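Nucleoporin NUP159 (Saccharomyces cerevisiae, PDB 1XIP) serves as a component of the nuclear pore complex, its N-terminal beta-propeller tethering the helicase Dbp5 to the pore for mRNA export. Local coordinates at residues P10-E15 / I307-Q312; L28-E33 / N370-L375; N164-D169 / A176-D181. One frame throughout, in Å; residues are numbered along the deposited sequence.

Contact 1: residues P10-E15 / I307-Q312; sequences PTETSE and IWDSKQ
Pro10 and Gln312 bring the two backbones nearest, CA to CA 6.2 Å, and no hydrogen bond passes between residues 10-15 and 307-312, so the contact is made mostly by side chains. Gln312 has the largest share. Gln312 CB sits 3.4 Å from Pro10 O, and the Gln312 side chain then crosses that of Glu12 at about a right angle, Gln312 NE2 coming 3.4 Å from Glu12 CB. Glu12 holds CG anti to its backbone N (chi1 -176°), and its chain runs on extended. The carboxylate and the Gln312 amide are turned 42° apart. From there Glu12 OE1 forms a long salt bridge with Lys311 NZ, 3.8 Å. The same ammonium is bound more closely by Asp309, whose OD2 receives Lys311 NZ at 2.9 Å through its syn lone pair. A lysine suits this place because Glu12 OE2 and Asp309 OD2 are only 4.5 Å apart, and a positive charge near both would probably ease their repulsion. The other Asp309 oxygen, OD1, is gripped twice by backbone, by Lys311 N at 3.0 Å and by Gln312 N at 3.1 Å, from opposite faces of the carboxylate plane. An aspartate is short enough to reach both amides, and the two bonds probably restrict the turning of the carboxylate that meets Lys311 NZ. Beyond the turn, Glu12 pairs through its backbone with Val313 and Glu315, placing strand 11-14 parallel to strand 313-316. The motif is an Asx turn, here closing the end of strand 306-308 at the surface of the beta-propeller and joined to an N-terminal strand by a salt-bridge network.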
loop_
_atom_site.group_PDB
_atom_site.type_symbol
_atom_site.label_atom_id
_atom_site.label_comp_id
_atom_site.label_asym_id
_atom_site.label_seq_id
_atom_site.Cartn_x
_atom_site.Cartn_y
_atom_site.Cartn_z
ATOM N N PRO A 10 -7.426 21.619 -2.556
ATOM C CA PRO A 10 -8.627 21.656 -3.395
ATOM C C PRO A 10 -8.752 20.454 -4.346
ATOM O O PRO A 10 -7.762 19.797 -4.656
ATOM C CB PRO A 10 -8.465 22.970 -4.169
ATOM C CG PRO A 10 -7.083 23.492 -3.808
ATOM C CD PRO A 10 -6.320 22.369 -3.171
ATOM N N THR A 11 -9.974 20.164 -4.776
ATOM C CA THR A 11 -10.221 19.050 -5.667
ATOM C C THR A 11 -10.604 19.532 -7.057
ATOM O O THR A 11 -11.583 20.276 -7.233
ATOM C CB THR A 11 -11.305 18.127 -5.103
ATOM O OG1 THR A 11 -10.810 17.470 -3.922
ATOM C CG2 THR A 11 -11.584 16.969 -6.082
ATOM N N GLU A 12 -9.819 19.095 -8.037
ATOM C CA GLU A 12 -10.060 19.399 -9.428
ATOM C C GLU A 12 -10.961 18.334 -10.023
ATOM O O GLU A 12 -10.717 17.148 -9.844
ATOM C CB GLU A 12 -8.736 19.451 -10.188
ATOM C CG GLU A 12 -8.857 19.861 -11.641
ATOM C CD GLU A 12 -7.584 19.613 -12.412
ATOM O OE1 GLU A 12 -6.834 20.575 -12.660
ATOM O OE2 GLU A 12 -7.334 18.453 -12.784
ATOM N N THR A 13 -12.024 18.775 -10.691
ATOM C CA THR A 13 -12.806 17.917 -11.557
ATOM C C THR A 13 -12.147 17.926 -12.919
ATOM O O THR A 13 -12.000 18.975 -13.541
ATOM C CB THR A 13 -14.239 18.427 -11.669
ATOM O OG1 THR A 13 -14.784 18.565 -10.360
ATOM C CG2 THR A 13 -15.127 17.379 -12.319
ATOM N N SER A 14 -11.731 16.754 -13.370
ATOM C CA SER A 14 -10.999 16.645 -14.621
ATOM C C SER A 14 -11.791 15.819 -15.604
ATOM O O SER A 14 -12.308 14.753 -15.255
ATOM C CB SER A 14 -9.621 16.017 -14.386
ATOM O OG SER A 14 -8.807 16.090 -15.551
ATOM N N GLU A 15 -11.888 16.315 -16.833
ATOM C CA GLU A 15 -12.544 15.579 -17.901
ATOM C C GLU A 15 -11.540 14.776 -18.729
ATOM O O GLU A 15 -11.874 14.261 -19.812
ATOM C CB GLU A 15 -13.343 16.534 -18.792
ATOM C CG GLU A 15 -14.578 15.889 -19.405
ATOM C CD GLU A 15 -15.822 16.742 -19.287
ATOM O OE1 GLU A 15 -16.019 17.402 -18.227
ATOM O OE2 GLU A 15 -16.610 16.742 -20.263
ATOM N N ILE A 307 -7.089 9.716 -6.738
ATOM C CA ILE A 307 -6.022 10.116 -7.643
ATOM C C ILE A 307 -5.359 11.409 -7.140
ATOM O O ILE A 307 -6.042 12.371 -6.823
ATOM C CB ILE A 307 -6.572 10.328 -9.048
ATOM C CG1 ILE A 307 -7.350 9.099 -9.520
ATOM C CG2 ILE A 307 -5.453 10.613 -10.010
ATOM C CD1 ILE A 307 -8.202 9.368 -10.762
ATOM N N TRP A 308 -4.031 11.404 -7.062
ATOM C CA TRP A 308 -3.241 12.580 -6.734
ATOM C C TRP A 308 -2.379 12.927 -7.946
ATOM O O TRP A 308 -1.622 12.085 -8.422
ATOM C CB TRP A 308 -2.348 12.271 -5.539
ATOM C CG TRP A 308 -1.418 13.381 -5.204
ATOM C CD1 TRP A 308 -0.097 13.462 -5.514
ATOM C CD2 TRP A 308 -1.741 14.588 -4.504
ATOM N NE1 TRP A 308 0.423 14.646 -5.048
ATOM C CE2 TRP A 308 -0.569 15.354 -4.427
ATOM C CE3 TRP A 308 -2.919 15.106 -3.949
ATOM C CZ2 TRP A 308 -0.528 16.600 -3.817
ATOM C CZ3 TRP A 308 -2.879 16.351 -3.342
ATOM C CH2 TRP A 308 -1.689 17.085 -3.282
ATOM N N ASP A 309 -2.469 14.149 -8.475
ATOM C CA ASP A 309 -1.721 14.487 -9.692
ATOM C C ASP A 309 -0.358 15.183 -9.463
ATOM O O ASP A 309 0.265 15.636 -10.419
ATOM C CB ASP A 309 -2.600 15.287 -10.663
ATOM C CG ASP A 309 -2.700 16.770 -10.393
ATOM O OD1 ASP A 309 -2.218 17.228 -9.331
ATOM O OD2 ASP A 309 -3.258 17.514 -11.230
ATOM N N SER A 310 0.088 15.249 -8.203
ATOM C CA SER A 310 1.355 15.897 -7.835
ATOM C C SER A 310 1.111 17.241 -7.121
ATOM O O SER A 310 1.981 17.744 -6.423
ATOM C CB SER A 310 2.250 16.084 -9.061
ATOM O OG SER A 310 2.069 17.373 -9.606
ATOM N N LYS A 311 -0.077 17.813 -7.338
ATOM C CA LYS A 311 -0.402 19.129 -6.754
ATOM C C LYS A 311 -1.785 19.221 -6.090
ATOM O O LYS A 311 -1.984 20.052 -5.208
ATOM C CB LYS A 311 -0.276 20.229 -7.817
ATOM C CG LYS A 311 -1.128 20.009 -9.082
ATOM C CD LYS A 311 -1.624 21.325 -9.688
ATOM C CE LYS A 311 -1.988 21.192 -11.171
ATOM N NZ LYS A 311 -3.271 20.452 -11.376
ATOM N N GLN A 312 -2.719 18.376 -6.532
ATOM C CA GLN A 312 -4.061 18.346 -5.980
ATOM C C GLN A 312 -4.741 17.011 -6.254
ATOM O O GLN A 312 -4.237 16.198 -7.029
ATOM C CB GLN A 312 -4.901 19.495 -6.535
ATOM C CG GLN A 312 -5.494 19.245 -7.923
ATOM C CD GLN A 312 -5.724 20.524 -8.702
ATOM O OE1 GLN A 312 -5.060 20.764 -9.704
ATOM N NE2 GLN A 312 -6.665 21.344 -8.247
#

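Contact 2: residues L28-E33 / N370-L375; sequences LPSFNE and NNEGSL
Asn371 O is gripped by two donors: Phe31 N at 3.1 Å, in a fairly straight bond (165° at the hydrogen), and a water, also at 3.1 Å. That water accepts from Glu33 N and, weakly, from Asn371 ND2, tying Glu33, within the loop that follows strand 18-26, to the turn; Asn371 OD1 accepts from Asn336 N. The Phe31 ring brings its edge to the same carbonyl, with Asn371 O lying in the plane of the ring, 3.6 Å from Phe31 CD2. Ser30 works in both directions. Anti to the backbone N (chi1 176°), Ser30 OG accepts from Asn32 N at 2.9 Å, an ST turn, and donates to a second water at 2.7 Å, which in turn donates a hydrogen bond to Glu372 OE2. A small hydroxyl suits this place, since its CB and OG lie against Glu372 CA. At the other end Leu28 N bonds to Gly373 O at 3.2 Å, while Gly373 CA returns a C-H...O contact to Leu28 O, 3.4 Å away. Gly373 ends a type I turn from Asn370 with positive phi, and any side chain on it would run into Leu28 O and Pro29 O. Leu28 turns its own side chain to Ala54 and Val61 of the neighbouring sheet. Because both direct bonds join backbone atoms and the carboxylate is reached through water, the fit probably depends more on chain shape and a bare glycine than on matched side-chain charges.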
loop_
_atom_site.group_PDB
_atom_site.type_symbol
_atom_site.label_atom_id
_atom_site.label_comp_id
_atom_site.label_asym_id
_atom_site.label_seq_id
_atom_site.Cartn_x
_atom_site.Cartn_y
_atom_site.Cartn_z
ATOM N N LEU A 28 -9.209 -16.258 -5.210
ATOM C CA LEU A 28 -8.622 -16.900 -4.040
ATOM C C LEU A 28 -9.631 -16.964 -2.909
ATOM O O LEU A 28 -10.608 -16.253 -2.933
ATOM C CB LEU A 28 -7.373 -16.132 -3.595
ATOM C CG LEU A 28 -6.146 -16.175 -4.499
ATOM C CD1 LEU A 28 -5.106 -15.156 -3.995
ATOM C CD2 LEU A 28 -5.581 -17.563 -4.482
ATOM N N PRO A 29 -9.406 -17.793 -1.900
ATOM C CA PRO A 29 -10.346 -17.845 -0.775
ATOM C C PRO A 29 -10.349 -16.544 0.055
ATOM O O PRO A 29 -9.357 -15.812 0.111
ATOM C CB PRO A 29 -9.853 -19.039 0.053
ATOM C CG PRO A 29 -8.430 -19.196 -0.307
ATOM C CD PRO A 29 -8.272 -18.720 -1.730
ATOM N N SER A 30 -11.505 -16.281 0.669
ATOM C CA SER A 30 -11.754 -15.122 1.515
ATOM C C SER A 30 -11.105 -15.256 2.891
ATOM O O SER A 30 -10.841 -16.357 3.368
ATOM C CB SER A 30 -13.268 -14.943 1.678
ATOM O OG SER A 30 -13.581 -13.895 2.573
ATOM N N PHE A 31 -10.863 -14.116 3.529
ATOM C CA PHE A 31 -10.412 -14.063 4.912
ATOM C C PHE A 31 -11.597 -14.142 5.892
ATOM O O PHE A 31 -11.396 -14.170 7.117
ATOM C CB PHE A 31 -9.659 -12.761 5.151
ATOM C CG PHE A 31 -8.228 -12.786 4.704
ATOM C CD1 PHE A 31 -7.258 -13.444 5.460
ATOM C CD2 PHE A 31 -7.834 -12.122 3.531
ATOM C CE1 PHE A 31 -5.928 -13.439 5.064
ATOM C CE2 PHE A 31 -6.485 -12.119 3.117
ATOM C CZ PHE A 31 -5.537 -12.775 3.887
ATOM N N ASN A 32 -12.817 -14.160 5.351
ATOM C CA ASN A 32 -14.038 -14.112 6.146
ATOM C C ASN A 32 -13.978 -13.099 7.281
ATOM O O ASN A 32 -14.446 -13.362 8.391
ATOM C CB ASN A 32 -14.402 -15.496 6.672
ATOM C CG ASN A 32 -14.667 -16.482 5.559
ATOM O OD1 ASN A 32 -14.049 -17.551 5.504
ATOM N ND2 ASN A 32 -15.585 -16.131 4.652
ATOM N N GLU A 33 -13.385 -11.944 6.984
ATOM C CA GLU A 33 -13.336 -10.785 7.896
ATOM C C GLU A 33 -12.314 -10.905 9.012
ATOM O O GLU A 33 -12.144 -9.981 9.791
ATOM C CB GLU A 33 -14.729 -10.423 8.432
ATOM C CG GLU A 33 -15.778 -10.483 7.339
ATOM C CD GLU A 33 -17.096 -9.867 7.716
ATOM O OE1 GLU A 33 -17.495 -9.954 8.897
ATOM O OE2 GLU A 33 -17.737 -9.312 6.802
ATOM N N ASN A 370 -9.060 -7.934 -2.916
ATOM C CA ASN A 370 -9.997 -7.836 -1.763
ATOM C C ASN A 370 -9.560 -8.506 -0.494
ATOM O O ASN A 370 -8.788 -9.451 -0.532
ATOM C CB ASN A 370 -11.328 -8.512 -2.109
ATOM C CG ASN A 370 -12.359 -7.538 -2.578
ATOM O OD1 ASN A 370 -13.505 -7.906 -2.836
ATOM N ND2 ASN A 370 -11.965 -6.272 -2.694
ATOM N N ASN A 371 -10.245 -8.194 0.594
ATOM C CA ASN A 371 -10.293 -9.019 1.796
ATOM C C ASN A 371 -11.061 -10.311 1.564
ATOM O O ASN A 371 -11.128 -11.167 2.455
ATOM C CB ASN A 371 -10.910 -8.248 2.971
ATOM C CG ASN A 371 -12.311 -7.687 2.655
ATOM O OD1 ASN A 371 -12.476 -6.848 1.767
ATOM N ND2 ASN A 371 -13.325 -8.150 3.401
ATOM N N GLU A 372 -11.649 -10.457 0.377
ATOM C CA GLU A 372 -12.361 -11.686 0.031
ATOM C C GLU A 372 -11.731 -12.512 -1.106
ATOM O O GLU A 372 -12.372 -13.381 -1.641
ATOM C CB GLU A 372 -13.820 -11.377 -0.329
ATOM C CG GLU A 372 -14.565 -10.591 0.734
ATOM C CD GLU A 372 -16.074 -10.604 0.528
ATOM O OE1 GLU A 372 -16.520 -10.279 -0.595
ATOM O OE2 GLU A 372 -16.807 -10.939 1.498
ATOM N N GLY A 373 -10.499 -12.220 -1.487
ATOM C CA GLY A 373 -9.834 -12.950 -2.550
ATOM C C GLY A 373 -10.335 -12.576 -3.926
ATOM O O GLY A 373 -10.002 -13.210 -4.911
ATOM N N SER A 374 -11.167 -11.546 -3.992
ATOM C CA SER A 374 -11.642 -11.045 -5.262
ATOM C C SER A 374 -10.618 -10.092 -5.841
ATOM O O SER A 374 -9.982 -9.337 -5.103
ATOM C CB SER A 374 -12.979 -10.351 -5.087
ATOM O OG SER A 374 -13.607 -10.182 -6.345
ATOM N N LEU A 375 -10.444 -10.146 -7.159
ATOM C CA LEU A 375 -9.505 -9.278 -7.842
ATOM C C LEU A 375 -10.229 -8.451 -8.872
ATOM O O LEU A 375 -11.021 -8.965 -9.656
ATOM C CB LEU A 375 -8.364 -10.076 -8.507
ATOM C CG LEU A 375 -7.195 -9.202 -9.032
ATOM C CD1 LEU A 375 -5.897 -9.711 -8.566
ATOM C CD2 LEU A 375 -7.180 -9.065 -10.522
HETATM O O HOH W 1 -16.214 -13.415 2.049
HETATM O O HOH W 2 -13.601 -11.074 4.320
#

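Contact 3: residues N164-D169 / A176-D181; sequences NVTSFD and AVLLKD
Leu178 O faces both Thr166 and Ser167, the signature of a classic beta bulge in the antiparallel pairing of a propeller blade. Thr166 N holds Leu178 O firmly, 2.7 Å away and almost straight at 174°. Ser167 N and Thr166 OG1 add weak bonds, the hydroxyl lying 3.3 Å from Leu178 O. Past the bulge the pairing is regular, Leu178 N giving to Ser167 O at 2.8 Å and Asp169 exchanging two bonds with Ala176. Before it, Lys180 N bonds to Asn164 O at 2.9 Å. Val165, branched and compact, crosses Val177 at about a right angle, Val165 CG2 lying 3.8 Å from Val177 CG1 and also meeting Leu179 CD2. An alanine here would probably open a gap beside Val177 and Leu179, since it lacks CG1 and CG2, which both touch Val177, and CG2 is the one meeting Leu179. Further out, Val165 packs on Leu142 and Leu148 of the sheet whose last strand, 158-165, it ends, and Phe168 packs on the same two leucines and on Val140. The chain turns a corner at Thr166, passing from one blade to the next. On the face carrying Ser167, Asp169 and Leu178, strand 215-221 closes in, and there Ser167 OG is hydrogen-bonded to Val219 N and Asp169 OD2 to Ile221 N.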
loop_
_atom_site.group_PDB
_atom_site.type_symbol
_atom_site.label_atom_id
_atom_site.label_comp_id
_atom_site.label_asym_id
_atom_site.label_seq_id
_atom_site.Cartn_x
_atom_site.Cartn_y
_atom_site.Cartn_z
ATOM N N ASN A 164 10.633 4.186 17.574
ATOM C CA ASN A 164 9.393 4.905 17.863
ATOM C C ASN A 164 8.594 5.280 16.625
ATOM O O ASN A 164 7.815 6.233 16.648
ATOM C CB ASN A 164 9.685 6.156 18.693
ATOM C CG ASN A 164 10.190 5.828 20.075
ATOM O OD1 ASN A 164 9.629 4.970 20.760
ATOM N ND2 ASN A 164 11.247 6.514 20.499
ATOM N N VAL A 165 8.799 4.513 15.555
ATOM C CA VAL A 165 8.171 4.728 14.265
ATOM C C VAL A 165 6.803 4.055 14.289
ATOM O O VAL A 165 6.676 2.962 14.841
ATOM C CB VAL A 165 9.035 4.070 13.133
ATOM C CG1 VAL A 165 8.483 4.382 11.712
ATOM C CG2 VAL A 165 10.494 4.474 13.260
ATOM N N THR A 166 5.787 4.690 13.695
ATOM C CA THR A 166 4.474 4.053 13.570
ATOM C C THR A 166 4.098 3.805 12.115
ATOM O O THR A 166 3.277 2.946 11.820
ATOM C CB THR A 166 3.357 4.841 14.293
ATOM O OG1 THR A 166 3.310 6.176 13.800
ATOM C CG2 THR A 166 3.693 5.022 15.771
ATOM N N SER A 167 4.710 4.573 11.223
ATOM C CA SER A 167 4.596 4.366 9.798
ATOM C C SER A 167 5.863 4.822 9.096
ATOM O O SER A 167 6.492 5.789 9.491
ATOM C CB SER A 167 3.387 5.126 9.225
ATOM O OG SER A 167 3.078 4.656 7.915
ATOM N N PHE A 168 6.222 4.127 8.038
ATOM C CA PHE A 168 7.341 4.546 7.214
ATOM C C PHE A 168 6.991 4.378 5.735
ATOM O O PHE A 168 6.046 3.685 5.389
ATOM C CB PHE A 168 8.601 3.758 7.581
ATOM C CG PHE A 168 8.653 2.370 6.971
ATOM C CD1 PHE A 168 9.334 2.145 5.773
ATOM C CD2 PHE A 168 8.036 1.292 7.605
ATOM C CE1 PHE A 168 9.395 0.864 5.209
ATOM C CE2 PHE A 168 8.093 0.009 7.060
ATOM C CZ PHE A 168 8.770 -0.206 5.856
ATOM N N ASP A 169 7.759 5.025 4.872
ATOM C CA ASP A 169 7.661 4.803 3.433
ATOM C C ASP A 169 9.057 4.944 2.829
ATOM O O ASP A 169 9.861 5.704 3.340
ATOM C CB ASP A 169 6.681 5.806 2.806
ATOM C CG ASP A 169 6.235 5.403 1.409
ATOM O OD1 ASP A 169 6.510 4.242 0.975
ATOM O OD2 ASP A 169 5.596 6.186 0.664
ATOM N N ALA A 176 10.957 8.091 4.583
ATOM C CA ALA A 176 10.168 8.914 5.496
ATOM C C ALA A 176 9.679 8.115 6.714
ATOM O O ALA A 176 9.380 6.929 6.626
ATOM C CB ALA A 176 8.999 9.531 4.764
ATOM N N VAL A 177 9.577 8.790 7.844
ATOM C CA VAL A 177 9.227 8.148 9.100
ATOM C C VAL A 177 8.191 9.019 9.837
ATOM O O VAL A 177 8.336 10.249 9.901
ATOM C CB VAL A 177 10.517 7.939 9.944
ATOM C CG1 VAL A 177 10.217 7.781 11.405
ATOM C CG2 VAL A 177 11.315 6.741 9.416
ATOM N N LEU A 178 7.118 8.382 10.322
ATOM C CA LEU A 178 6.142 9.015 11.206
ATOM C C LEU A 178 6.348 8.471 12.614
ATOM O O LEU A 178 6.285 7.252 12.829
ATOM C CB LEU A 178 4.716 8.704 10.765
ATOM C CG LEU A 178 3.613 9.772 10.924
ATOM C CD1 LEU A 178 2.226 9.166 10.770
ATOM C CD2 LEU A 178 3.713 10.572 12.229
ATOM N N LEU A 179 6.567 9.372 13.570
ATOM C CA LEU A 179 6.866 8.972 14.943
ATOM C C LEU A 179 5.654 9.010 15.879
ATOM O O LEU A 179 4.651 9.638 15.564
ATOM C CB LEU A 179 8.012 9.828 15.503
ATOM C CG LEU A 179 9.345 9.674 14.770
ATOM C CD1 LEU A 179 10.417 10.596 15.341
ATOM C CD2 LEU A 179 9.792 8.233 14.853
ATOM N N LYS A 180 5.771 8.322 17.021
ATOM C CA LYS A 180 4.742 8.308 18.088
ATOM C C LYS A 180 4.323 9.689 18.606
ATOM O O LYS A 180 3.149 9.913 18.909
ATOM C CB LYS A 180 5.213 7.476 19.280
ATOM C CG LYS A 180 5.320 6.007 19.015
ATOM C CD LYS A 180 5.678 5.274 20.270
ATOM C CE LYS A 180 4.850 4.025 20.424
ATOM N NZ LYS A 180 5.041 3.446 21.796
ATOM N N ASP A 181 5.287 10.602 18.723
ATOM C CA ASP A 181 4.997 11.981 19.101
ATOM C C ASP A 181 4.347 12.780 17.956
ATOM O O ASP A 181 4.058 13.982 18.096
ATOM C CB ASP A 181 6.264 12.675 19.615
ATOM C CG ASP A 181 7.269 12.956 18.514
ATOM O OD1 ASP A 181 8.325 13.545 18.834
ATOM O OD2 ASP A 181 7.098 12.633 17.307
#

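In the fold
The three contacts are spread round the beta-propeller, their centres 27 to 31 Å apart, and none touches another. Along the chain, contacts 1 and 2 interlock: 10-15 and 28-33 come first, 307-312 and 370-375 last, so both bring the N-terminal end back to the final part of the chain. Contact 3 is local, a hairpin midway along the sequence, across the chain's centre from contact 2. Contact 2 lies at the end of the sheet in which strand 18-26 pairs with 374-381, consistent with the Velcro closure of many propellers, where an N-terminal strand completes the last blade. Contact 1 involves the strand before that pairing, contact 2 the loop after it, and contact 3 a blade elsewhere in the ring.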